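PDB 1IPA: RNA 2'-o-ribose methyltransferase from Thermus thermophilus, which probably methylates the 2'-hydroxyl of a ribose in RNA, as a knotted methyltransferase of the SpoU (TrmH) family. Local coordinates for residues P114-L119 with G141-L146; N187-A192 with P208-A213. All blocks are in the same frame, centred on the assembly; numbering follows the deposited sequence.

Contact 1 of 2, residues P114-L119 with G141-L146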
loop_
_atom_site.group_PDB
_atom_site.type_symbol
_atom_site.label_atom_id
_atom_site.label_comp_id
_atom_site.label_asym_id
_atom_site.label_seq_id
_atom_site.Cartn_x
_atom_site.Cartn_y
_atom_site.Cartn_z
ATOM N N PRO A 114 12.412 14.982 12.377
ATOM C CA PRO A 114 13.192 15.967 11.619
ATOM C C PRO A 114 13.682 15.511 10.239
ATOM O O PRO A 114 14.206 16.315 9.457
ATOM C CB PRO A 114 14.344 16.296 12.568
ATOM C CG PRO A 114 14.511 15.029 13.352
ATOM C CD PRO A 114 13.083 14.651 13.647
ATOM N N ASP A 115 13.510 14.227 9.941
ATOM C CA ASP A 115 13.928 13.669 8.652
ATOM C C ASP A 115 12.688 13.199 7.889
ATOM O O ASP A 115 12.800 12.498 6.888
ATOM C CB ASP A 115 14.858 12.461 8.859
ATOM C CG ASP A 115 16.191 12.827 9.495
ATOM O OD1 ASP A 115 17.053 13.417 8.811
ATOM O OD2 ASP A 115 16.381 12.514 10.690
ATOM N N ALA A 116 11.512 13.605 8.356
ATOM C CA ALA A 116 10.248 13.178 7.765
ATOM C C ALA A 116 9.925 13.477 6.303
ATOM O O ALA A 116 9.759 14.631 5.911
ATOM C CB ALA A 116 9.108 13.673 8.620
ATOM N N LEU A 117 9.816 12.422 5.504
ATOM C CA LEU A 117 9.427 12.553 4.105
ATOM C C LEU A 117 8.022 11.945 4.076
ATOM O O LEU A 117 7.849 10.743 4.236
ATOM C CB LEU A 117 10.370 11.769 3.188
ATOM C CG LEU A 117 9.965 11.733 1.709
ATOM C CD1 LEU A 117 9.857 13.151 1.146
ATOM C CD2 LEU A 117 10.987 10.923 0.931
ATOM N N ILE A 118 7.023 12.794 3.881
ATOM C CA ILE A 118 5.638 12.366 3.890
ATOM C C ILE A 118 4.913 12.521 2.560
ATOM O O ILE A 118 5.004 13.558 1.902
ATOM C CB ILE A 118 4.864 13.145 4.984
ATOM C CG1 ILE A 118 5.363 12.712 6.366
ATOM C CG2 ILE A 118 3.374 12.916 4.856
ATOM C CD1 ILE A 118 5.016 13.674 7.473
ATOM N N LEU A 119 4.185 11.479 2.171
ATOM C CA LEU A 119 3.423 11.522 0.932
ATOM C C LEU A 119 1.949 11.641 1.265
ATOM O O LEU A 119 1.416 10.827 2.001
ATOM C CB LEU A 119 3.644 10.251 0.105
ATOM C CG LEU A 119 2.762 10.118 -1.143
ATOM C CD1 LEU A 119 3.085 11.253 -2.092
ATOM C CD2 LEU A 119 2.998 8.773 -1.822
ATOM N N GLY A 141 11.691 5.697 0.591
ATOM C CA GLY A 141 12.030 5.922 1.986
ATOM C C GLY A 141 11.095 6.838 2.754
ATOM O O GLY A 141 11.457 7.348 3.805
ATOM N N ALA A 142 9.895 7.059 2.235
ATOM C CA ALA A 142 8.952 7.916 2.925
ATOM C C ALA A 142 8.746 7.410 4.349
ATOM O O ALA A 142 8.830 6.209 4.616
ATOM C CB ALA A 142 7.638 7.931 2.192
ATOM N N GLU A 143 8.475 8.336 5.257
ATOM C CA GLU A 143 8.237 7.991 6.650
ATOM C C GLU A 143 6.766 7.627 6.847
ATOM O O GLU A 143 6.412 6.859 7.740
ATOM C CB GLU A 143 8.602 9.176 7.545
ATOM C CG GLU A 143 8.648 8.844 9.021
ATOM C CD GLU A 143 9.033 10.034 9.864
ATOM O OE1 GLU A 143 10.183 10.495 9.750
ATOM O OE2 GLU A 143 8.184 10.520 10.635
ATOM N N ALA A 144 5.904 8.173 6.004
ATOM C CA ALA A 144 4.489 7.883 6.125
ATOM C C ALA A 144 3.722 8.293 4.892
ATOM O O ALA A 144 4.157 9.157 4.131
ATOM C CB ALA A 144 3.911 8.604 7.344
ATOM N N VAL A 145 2.572 7.663 4.704
ATOM C CA VAL A 145 1.700 7.991 3.590
ATOM C C VAL A 145 0.378 8.381 4.197
ATOM O O VAL A 145 -0.270 7.575 4.862
ATOM C CB VAL A 145 1.462 6.798 2.651
ATOM C CG1 VAL A 145 0.432 7.176 1.594
ATOM C CG2 VAL A 145 2.763 6.392 1.994
ATOM N N LEU A 146 -0.018 9.626 3.999
ATOM C CA LEU A 146 -1.280 10.065 4.543
ATOM C C LEU A 146 -2.272 10.062 3.405
ATOM O O LEU A 146 -2.114 10.793 2.426
ATOM C CB LEU A 146 -1.152 11.467 5.149
ATOM C CG LEU A 146 -0.024 11.610 6.169
ATOM C CD1 LEU A 146 -0.061 13.003 6.771
ATOM C CD2 LEU A 146 -0.170 10.544 7.252
HETATM O O HOH W 1 11.543 9.913 5.468
#

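Contact 2 of 2, residues N187-A192 with P208-A213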
loop_
_atom_site.group_PDB
_atom_site.type_symbol
_atom_site.label_atom_id
_atom_site.label_comp_id
_atom_site.label_asym_id
_atom_site.label_seq_id
_atom_site.Cartn_x
_atom_site.Cartn_y
_atom_site.Cartn_z
ATOM N N ASN A 187 3.258 22.482 11.682
ATOM C CA ASN A 187 4.021 23.422 10.868
ATOM C C ASN A 187 4.859 22.646 9.859
ATOM O O ASN A 187 6.060 22.868 9.725
ATOM C CB ASN A 187 4.923 24.303 11.745
ATOM C CG ASN A 187 4.157 25.431 12.425
ATOM O OD1 ASN A 187 3.330 26.096 11.799
ATOM N ND2 ASN A 187 4.440 25.661 13.705
ATOM N N LEU A 188 4.206 21.729 9.156
ATOM C CA LEU A 188 4.876 20.899 8.164
ATOM C C LEU A 188 4.782 21.516 6.770
ATOM O O LEU A 188 3.699 21.642 6.213
ATOM C CB LEU A 188 4.241 19.506 8.156
ATOM C CG LEU A 188 4.853 18.388 7.310
ATOM C CD1 LEU A 188 6.205 17.989 7.875
ATOM C CD2 LEU A 188 3.907 17.185 7.301
ATOM N N PRO A 189 5.920 21.927 6.196
ATOM C CA PRO A 189 5.858 22.519 4.853
ATOM C C PRO A 189 5.185 21.563 3.866
ATOM O O PRO A 189 5.396 20.351 3.907
ATOM C CB PRO A 189 7.330 22.804 4.521
ATOM C CG PRO A 189 8.091 21.869 5.413
ATOM C CD PRO A 189 7.301 21.894 6.699
ATOM N N LEU A 190 4.357 22.120 2.994
ATOM C CA LEU A 190 3.627 21.329 2.025
ATOM C C LEU A 190 3.904 21.758 0.589
ATOM O O LEU A 190 3.861 22.942 0.272
ATOM C CB LEU A 190 2.132 21.431 2.323
ATOM C CG LEU A 190 1.134 20.875 1.296
ATOM C CD1 LEU A 190 1.247 19.357 1.186
ATOM C CD2 LEU A 190 -0.284 21.277 1.715
ATOM N N VAL A 191 4.193 20.781 -0.265
ATOM C CA VAL A 191 4.453 21.006 -1.689
ATOM C C VAL A 191 3.318 20.308 -2.441
ATOM O O VAL A 191 3.147 19.091 -2.335
ATOM C CB VAL A 191 5.808 20.376 -2.122
ATOM C CG1 VAL A 191 5.996 20.493 -3.641
ATOM C CG2 VAL A 191 6.956 21.049 -1.388
ATOM N N ALA A 192 2.524 21.071 -3.178
ATOM C CA ALA A 192 1.413 20.486 -3.915
ATOM C C ALA A 192 1.756 20.300 -5.390
ATOM O O ALA A 192 2.362 21.170 -6.009
ATOM C CB ALA A 192 0.170 21.360 -3.775
ATOM N N PRO A 208 14.359 17.291 4.177
ATOM C CA PRO A 208 13.863 16.271 5.102
ATOM C C PRO A 208 12.500 16.433 5.761
ATOM O O PRO A 208 11.692 15.513 5.693
ATOM C CB PRO A 208 14.998 16.145 6.098
ATOM C CG PRO A 208 16.164 16.165 5.176
ATOM C CD PRO A 208 15.834 17.293 4.191
ATOM N N PRO A 209 12.223 17.568 6.426
ATOM C CA PRO A 209 10.883 17.649 7.028
ATOM C C PRO A 209 9.932 18.235 5.993
ATOM O O PRO A 209 9.909 19.447 5.823
ATOM C CB PRO A 209 11.081 18.601 8.210
ATOM C CG PRO A 209 12.573 18.625 8.420
ATOM C CD PRO A 209 13.120 18.561 7.029
ATOM N N VAL A 210 9.151 17.398 5.308
ATOM C CA VAL A 210 8.253 17.920 4.275
ATOM C C VAL A 210 7.142 16.960 3.831
ATOM O O VAL A 210 7.306 15.747 3.877
ATOM C CB VAL A 210 9.081 18.325 3.034
ATOM C CG1 VAL A 210 9.691 17.080 2.412
ATOM C CG2 VAL A 210 8.224 19.088 2.034
ATOM N N ALA A 211 6.017 17.518 3.390
ATOM C CA ALA A 211 4.874 16.730 2.918
ATOM C C ALA A 211 4.589 17.058 1.454
ATOM O O ALA A 211 4.567 18.224 1.060
ATOM C CB ALA A 211 3.649 17.031 3.749
ATOM N N ILE A 212 4.365 16.022 0.654
ATOM C CA ILE A 212 4.087 16.196 -0.764
ATOM C C ILE A 212 2.734 15.600 -1.122
ATOM O O ILE A 212 2.506 14.395 -0.956
ATOM C CB ILE A 212 5.156 15.518 -1.626
ATOM C CG1 ILE A 212 6.545 16.003 -1.201
ATOM C CG2 ILE A 212 4.890 15.812 -3.099
ATOM C CD1 ILE A 212 7.694 15.315 -1.924
ATOM N N ALA A 213 1.846 16.445 -1.628
ATOM C CA ALA A 213 0.519 16.010 -2.002
ATOM C C ALA A 213 0.387 15.736 -3.495
ATOM O O ALA A 213 0.999 16.409 -4.316
ATOM C CB ALA A 213 -0.496 17.051 -1.581
#

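Contact 1 of 2, residues P114-L119 with G141-L146
Backbone hydrogen bonds join the two segments as parallel strands. Glu143 N gives a bond of 2.7 Å to Leu117 O, in the carbonyl plane. Leu119 N bonds to Ala144 O at 3.0 Å in a nearly straight bond, 171° at the hydrogen. Leu119 O then takes Leu146 N at 2.7 Å, almost along the C=O axis. One water extends the link, accepting from Leu117 N and donating to Gly141 O.

Apolar contacts lie on both faces. On the face of Ile118 and Ala144, Ile118 CG2 stands 3.9 Å from Leu146 CG, and the two side chains cross obliquely; Trp182 touches both. On the other face Leu119 CB and Val145 CG2 are 4.4 Å apart, packed against helix 127-140, with helix 246-261 also on Leu119.

Glu143 brings a carboxylate against Ala116. Its CG lies anti to the backbone N (chi1 -169°) and the chain runs on extended, so OE1 comes 3.3 Å from Ala116 CA. OE1 is hydrogen-bonded to Ser113 OG and OE2 to Tyr110 OH, which holds the carboxylate.

Gly141, with positive phi, ends helix 127-140 in a Schellman motif. Strand 117-122, this helix and strand 144-148 form a beta-alpha-beta crossover of the Rossmann-like methyltransferase domain.

Contact 2 of 2, residues N187-A192 with P208-A213
Leu188 and Leu190 each send a methyl onto the alanines of the facing strand: Leu188 onto Ala211, Leu190 onto Ala211 and Ala213. Leu188 CG is anti to the backbone N (chi1 -173°), and this brings CD2 to 3.6 Å from Ala211 CB. CD1, the other branch, lies alongside the backbone at Val210. Leu190 has the same kind of rotamer (chi1 170°). Its CD1 comes 4.0 Å from Ala213 CB and also touches Ala211 CB. On this face the contact is thus leucine methyl against alanine CB. Leu188 also packs on Trp182 and Ile183 of helix 176-185.

The opposite face has a valine pair. Val191 and Val210 cross obliquely and touch through their CG2 methyls at 4.1 Å. Val210 keeps CG1 in the crowded position between N and the carbonyl carbon (chi1 66°). CG2 is then anti to N, and it also rests against Pro189 O. At the strand entry, Pro189 CG sits close to Pro209 O, at 3.1 Å.

Three backbone hydrogen bonds hold this arrangement. Ala211 N donates to Pro189 O at 2.9 Å. Val191 N donates to Ala211 O, also at 2.9 Å. Ala213 N donates to Val191 O at 3.0 Å. All three run nearly along the C=O axis. This is regular parallel pairing of neighbouring strands, 190-193 and 210-214, within the six-stranded parallel sheet of the SpoU methyltransferase domain.

Overall arrangement
The chain first builds the N-terminal domain with its mixed sheet, then enters the second domain at strand 117-122. Contact 1 closes over helix 127-140. The chain goes on through strand 171-174 and helix 176-185. Contact 2 then closes a connection without helix between 190-193 and 210-214. The two contacts follow in series and neither nests in the other. They meet in space, with centres about 9 Å apart, because strand 210-214 returns beside strand 117-122. Probable backbone bonds Ala116 O to Val210 N and Ile118 O to Ile212 N join them. Together they unite four neighbouring strands, 144-148, 117-122, 210-214 and 190-193, in one parallel sheet.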